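Local coordinates for tail protein, 43 kDa (PDB 3D37) that is of unknown function but is probably a baseplate protein of a Mu-like phage tail, at residues A[218-223]-A[260-265]; A[273-278]-A[339-344]. All blocks are in the same frame, centred on the assembly; numbering follows the deposited sequence.

Interaction 1 of 2, residues A[218-223]-A[260-265]; sequences FLAQSH and AALQKQ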
# COMPACT_ATOMS: atom_id res chain seq x y z
N PHE A 218 -1.79 -1.70 52.26
CA PHE A 218 -2.75 -2.78 52.14
C PHE A 218 -3.57 -2.86 53.42
O PHE A 218 -3.00 -2.83 54.54
CB PHE A 218 -2.03 -4.12 51.87
CG PHE A 218 -1.32 -4.19 50.53
CD1 PHE A 218 -1.99 -4.59 49.39
CD2 PHE A 218 0.04 -3.85 50.42
CE1 PHE A 218 -1.32 -4.67 48.13
CE2 PHE A 218 0.71 -3.93 49.20
CZ PHE A 218 0.03 -4.33 48.05
N LEU A 219 -4.90 -2.95 53.26
CA LEU A 219 -5.84 -2.94 54.39
C LEU A 219 -6.71 -4.18 54.36
O LEU A 219 -7.10 -4.66 53.29
CB LEU A 219 -6.76 -1.71 54.37
CG LEU A 219 -6.17 -0.30 54.27
CD1 LEU A 219 -7.38 0.77 54.30
CD2 LEU A 219 -5.16 -0.08 55.42
N ALA A 220 -7.01 -4.70 55.55
CA ALA A 220 -8.02 -5.75 55.67
C ALA A 220 -8.67 -5.71 57.05
O ALA A 220 -8.13 -5.12 58.00
CB ALA A 220 -7.41 -7.15 55.36
N GLN A 221 -9.85 -6.29 57.12
CA GLN A 221 -10.60 -6.34 58.35
C GLN A 221 -10.57 -7.80 58.85
O GLN A 221 -10.85 -8.72 58.07
CB GLN A 221 -12.02 -5.84 58.12
N SER A 222 -10.22 -7.99 60.13
CA SER A 222 -10.12 -9.32 60.79
C SER A 222 -11.40 -10.14 60.86
O SER A 222 -12.51 -9.63 60.70
CB SER A 222 -9.65 -9.16 62.25
OG SER A 222 -8.24 -9.02 62.34
N HIS A 223 -11.22 -11.43 61.15
CA HIS A 223 -12.32 -12.33 61.51
C HIS A 223 -13.12 -11.79 62.71
O HIS A 223 -14.35 -11.82 62.70
CB HIS A 223 -11.76 -13.73 61.83
CG HIS A 223 -12.80 -14.79 61.96
ND1 HIS A 223 -13.00 -15.49 63.14
CD2 HIS A 223 -13.68 -15.30 61.07
CE1 HIS A 223 -13.96 -16.37 62.96
NE2 HIS A 223 -14.40 -16.28 61.72
N ALA A 260 -0.56 -12.27 58.51
CA ALA A 260 0.02 -13.29 57.63
C ALA A 260 -0.72 -13.44 56.29
O ALA A 260 -0.09 -13.45 55.22
CB ALA A 260 0.06 -14.65 58.34
N ALA A 261 -2.05 -13.57 56.35
CA ALA A 261 -2.85 -13.68 55.13
C ALA A 261 -2.90 -12.36 54.35
O ALA A 261 -2.96 -12.38 53.10
CB ALA A 261 -4.23 -14.13 55.44
N LEU A 262 -2.89 -11.22 55.06
CA LEU A 262 -2.86 -9.91 54.38
C LEU A 262 -1.56 -9.75 53.60
O LEU A 262 -1.58 -9.36 52.44
CB LEU A 262 -3.05 -8.74 55.37
CG LEU A 262 -3.02 -7.33 54.71
CD1 LEU A 262 -4.12 -7.21 53.65
CD2 LEU A 262 -3.10 -6.19 55.74
N GLN A 263 -0.45 -10.08 54.25
CA GLN A 263 0.90 -10.00 53.67
C GLN A 263 1.12 -10.94 52.48
O GLN A 263 1.69 -10.53 51.46
CB GLN A 263 1.95 -10.24 54.76
CG GLN A 263 3.39 -9.91 54.41
CD GLN A 263 4.29 -9.74 55.64
OE1 GLN A 263 3.87 -9.95 56.80
NE2 GLN A 263 5.54 -9.35 55.39
N LYS A 264 0.68 -12.20 52.61
CA LYS A 264 0.70 -13.15 51.49
C LYS A 264 -0.00 -12.60 50.23
O LYS A 264 0.53 -12.65 49.12
CB LYS A 264 0.04 -14.48 51.90
CG LYS A 264 0.07 -15.59 50.83
CD LYS A 264 -1.00 -16.68 51.12
CE LYS A 264 -0.90 -17.91 50.18
NZ LYS A 264 -0.55 -19.17 50.92
N GLN A 265 -1.21 -12.09 50.40
CA GLN A 265 -1.98 -11.63 49.23
C GLN A 265 -1.53 -10.30 48.64
O GLN A 265 -1.67 -10.08 47.41
CB GLN A 265 -3.43 -11.53 49.61
CG GLN A 265 -4.07 -12.86 50.00
CD GLN A 265 -5.58 -12.73 50.02
OE1 GLN A 265 -6.20 -12.45 48.97
NE2 GLN A 265 -6.18 -12.89 51.20
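Leu262 joins helix 259-276 to the residues 218-220 in a two-layer alpha/beta packing, the helix lying across one face of a small three-stranded sheet. Strand 215-220 is the middle strand of that sheet, between 234-239 and 249-252. The short strand and helix segments approach to 9.1 Å between axes, their directions 140° apart. Strand alternation sets up the contact: the CB atoms of Phe218 and Ala220 point toward the helix, while Leu219 turns its side chain to the other face, where it touches His232 and Lys235.

Leu262 is the side chain to follow. Its CB still stands back from the strand, 4.6 Å from Ala220 CB. With CG anti to the backbone N (chi1 179°), the chain runs on toward the strand. CG arrives equally far, 4.4 Å, from Phe218 CB and from Ala220 CB. Here the branches part. CD1 enters the gap between the two beta carbons, closer to Ala220 CB at 3.7 Å than to Phe218 CB at 4.1 Å. CD2 goes instead to the backbone and rests on the peptide carbonyl of Phe218.

The Phe218 ring stands off from the leucine, which meets its CB instead. Its CG is anti to its carbonyl carbon (chi1 -66°), which sends the ring along the helix to Ala266 and Leu270, while Val253 adds an apolar neighbour to Leu262. No hydrogen bond links the two segments; the strand spends its backbone groups on Trp236, Leu234, Val251 and Val253. The nearest main-chain atoms to the leucine are carbonyl oxygens, with its CD2 3.6 Å from Phe218 O and its CD1 3.9 Å from Leu219 O.

Interaction 2 of 2, residues A[273-278]-A[339-344]; sequences WRLEGF and GIWTPD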
# COMPACT_ATOMS: atom_id res chain seq x y z
N TRP A 273 1.84 -6.87 39.65
CA TRP A 273 2.20 -5.57 39.12
C TRP A 273 3.61 -5.59 38.51
O TRP A 273 3.87 -4.99 37.45
CB TRP A 273 2.10 -4.51 40.20
CG TRP A 273 0.71 -4.14 40.53
CD1 TRP A 273 -0.38 -4.25 39.71
CD2 TRP A 273 0.24 -3.55 41.76
NE1 TRP A 273 -1.50 -3.78 40.36
CE2 TRP A 273 -1.15 -3.35 41.61
CE3 TRP A 273 0.86 -3.20 42.96
CZ2 TRP A 273 -1.95 -2.80 42.62
CZ3 TRP A 273 0.07 -2.64 43.98
CH2 TRP A 273 -1.33 -2.45 43.80
N ARG A 274 4.52 -6.29 39.19
CA ARG A 274 5.90 -6.33 38.74
C ARG A 274 5.99 -7.03 37.38
O ARG A 274 6.74 -6.66 36.54
CB ARG A 274 6.74 -7.04 39.81
CG ARG A 274 8.15 -7.41 39.38
CD ARG A 274 8.94 -8.04 40.57
NE ARG A 274 10.36 -8.08 40.21
CZ ARG A 274 11.36 -8.33 41.06
NH1 ARG A 274 11.13 -8.59 42.35
NH2 ARG A 274 12.61 -8.33 40.61
N LEU A 275 5.23 -8.09 37.19
CA LEU A 275 5.17 -8.78 35.90
C LEU A 275 4.63 -7.91 34.79
O LEU A 275 5.13 -7.97 33.64
CB LEU A 275 4.32 -10.04 36.02
CG LEU A 275 5.03 -11.17 36.73
CD1 LEU A 275 3.98 -12.22 37.31
CD2 LEU A 275 6.09 -11.80 35.80
N GLU A 276 3.61 -7.11 35.11
CA GLU A 276 3.03 -6.19 34.12
C GLU A 276 4.00 -5.16 33.60
O GLU A 276 3.80 -4.63 32.52
CB GLU A 276 1.84 -5.43 34.71
CG GLU A 276 0.55 -6.19 34.76
CD GLU A 276 -0.45 -5.49 35.69
OE1 GLU A 276 -0.35 -4.24 35.82
OE2 GLU A 276 -1.31 -6.17 36.29
N GLY A 277 5.03 -4.87 34.38
CA GLY A 277 5.98 -3.85 34.06
C GLY A 277 7.02 -4.21 33.02
O GLY A 277 7.68 -3.31 32.50
N PHE A 278 7.16 -5.50 32.69
CA PHE A 278 8.22 -5.90 31.74
C PHE A 278 7.74 -7.07 30.89
O PHE A 278 7.23 -8.05 31.44
CB PHE A 278 9.54 -6.25 32.48
CG PHE A 278 10.60 -6.84 31.58
CD1 PHE A 278 11.52 -6.03 30.95
CD2 PHE A 278 10.66 -8.20 31.37
CE1 PHE A 278 12.47 -6.53 30.15
CE2 PHE A 278 11.61 -8.72 30.56
CZ PHE A 278 12.52 -7.89 29.94
N GLY A 339 11.00 -16.47 37.92
CA GLY A 339 10.85 -16.68 39.35
C GLY A 339 9.78 -15.83 40.03
O GLY A 339 9.60 -15.96 41.22
N ILE A 340 9.06 -14.99 39.29
CA ILE A 340 8.14 -14.00 39.88
C ILE A 340 6.69 -14.50 40.02
O ILE A 340 6.06 -14.32 41.05
CB ILE A 340 8.21 -12.66 39.04
CG1 ILE A 340 9.65 -12.08 39.04
CG2 ILE A 340 7.21 -11.63 39.54
CD1 ILE A 340 10.30 -11.86 40.44
N TRP A 341 6.17 -15.16 38.99
CA TRP A 341 4.77 -15.65 38.94
C TRP A 341 4.58 -16.87 39.83
O TRP A 341 5.40 -17.76 39.81
CB TRP A 341 4.38 -16.00 37.46
CG TRP A 341 2.88 -16.29 37.23
CD1 TRP A 341 1.83 -15.45 37.52
CD2 TRP A 341 2.26 -17.52 36.75
NE1 TRP A 341 0.64 -16.05 37.22
CE2 TRP A 341 0.87 -17.32 36.76
CE3 TRP A 341 2.77 -18.75 36.30
CZ2 TRP A 341 -0.04 -18.31 36.32
CZ3 TRP A 341 1.86 -19.73 35.86
CH2 TRP A 341 0.48 -19.50 35.86
N THR A 342 3.46 -16.93 40.56
CA THR A 342 3.09 -18.08 41.42
C THR A 342 4.29 -18.82 42.04
O THR A 342 4.51 -20.02 41.76
CB THR A 342 2.25 -19.09 40.61
OG1 THR A 342 3.01 -19.50 39.47
CG2 THR A 342 0.92 -18.48 40.14
N PRO A 343 5.09 -18.10 42.86
CA PRO A 343 6.33 -18.69 43.43
C PRO A 343 6.09 -19.77 44.51
O PRO A 343 6.96 -20.61 44.74
CB PRO A 343 7.05 -17.47 44.03
CG PRO A 343 5.96 -16.49 44.34
CD PRO A 343 4.90 -16.70 43.28
N ASP A 344 4.91 -19.78 45.12
CA ASP A 344 4.60 -20.78 46.14
C ASP A 344 4.31 -22.16 45.57
O ASP A 344 4.40 -23.15 46.30
CB ASP A 344 3.41 -20.33 46.98
CG ASP A 344 3.62 -18.95 47.59
OD1 ASP A 344 4.82 -18.58 47.81
OD2 ASP A 344 2.60 -18.25 47.86
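Ile340 reaches two consecutive residues of the helix with different atoms: its CD1 lies on Arg274 and its CG2 against Leu275. Both torsions of the isoleucine are near -60°, a bent shape that carries CD1 over the middle of one guanidinium face, 3.6 Å above the plane and 3.7 Å from Arg274 CZ. Arg274 is extended from CG to NE and crosses the isoleucine at about a right angle. Its charged end is held by a salt bridge from NH2 to Glu337, which would help keep the flat group turned toward the methyl.

Leu275 and Ile340 run past each other in opposite senses, Leu275 CG lying 3.6 Å from Ile340 CG2. With Leu275 CG anti to the carbonyl carbon (chi1 -75°) and chi2 at 159°, its CD1 comes to lie 3.8 Å from Trp341 CB. The same methyl also reaches the indole obliquely, at Trp341 CD1; the ring goes on to stack with Phe31, with Thr342 CG2 over one of its faces.

The contact thus fastens the C-terminal part of helix 259-276 to the loop that follows strand 330-337, beside strand 310-324, whose Met317 touches Trp341.

Both interactions draw on helix 259-276 and come in series along the chain: 218-223 with 260-265 is complete before 273-278 meets 339-344. Their centres are about 20 Å apart, on the same side of the chain's centre. Interaction 1 uses the start of the helix, against the sheet of strands 215-220, 234-239 and 249-252; interaction 2 uses its C-terminal part, against the loop after strand 330-337. The helix therefore spans from the small sheet to the strands of the C-terminal part, which begin with 278-285 straight after it. The segments themselves also come together, Lys264 CE packing 4.2 Å from Asp344 OD2.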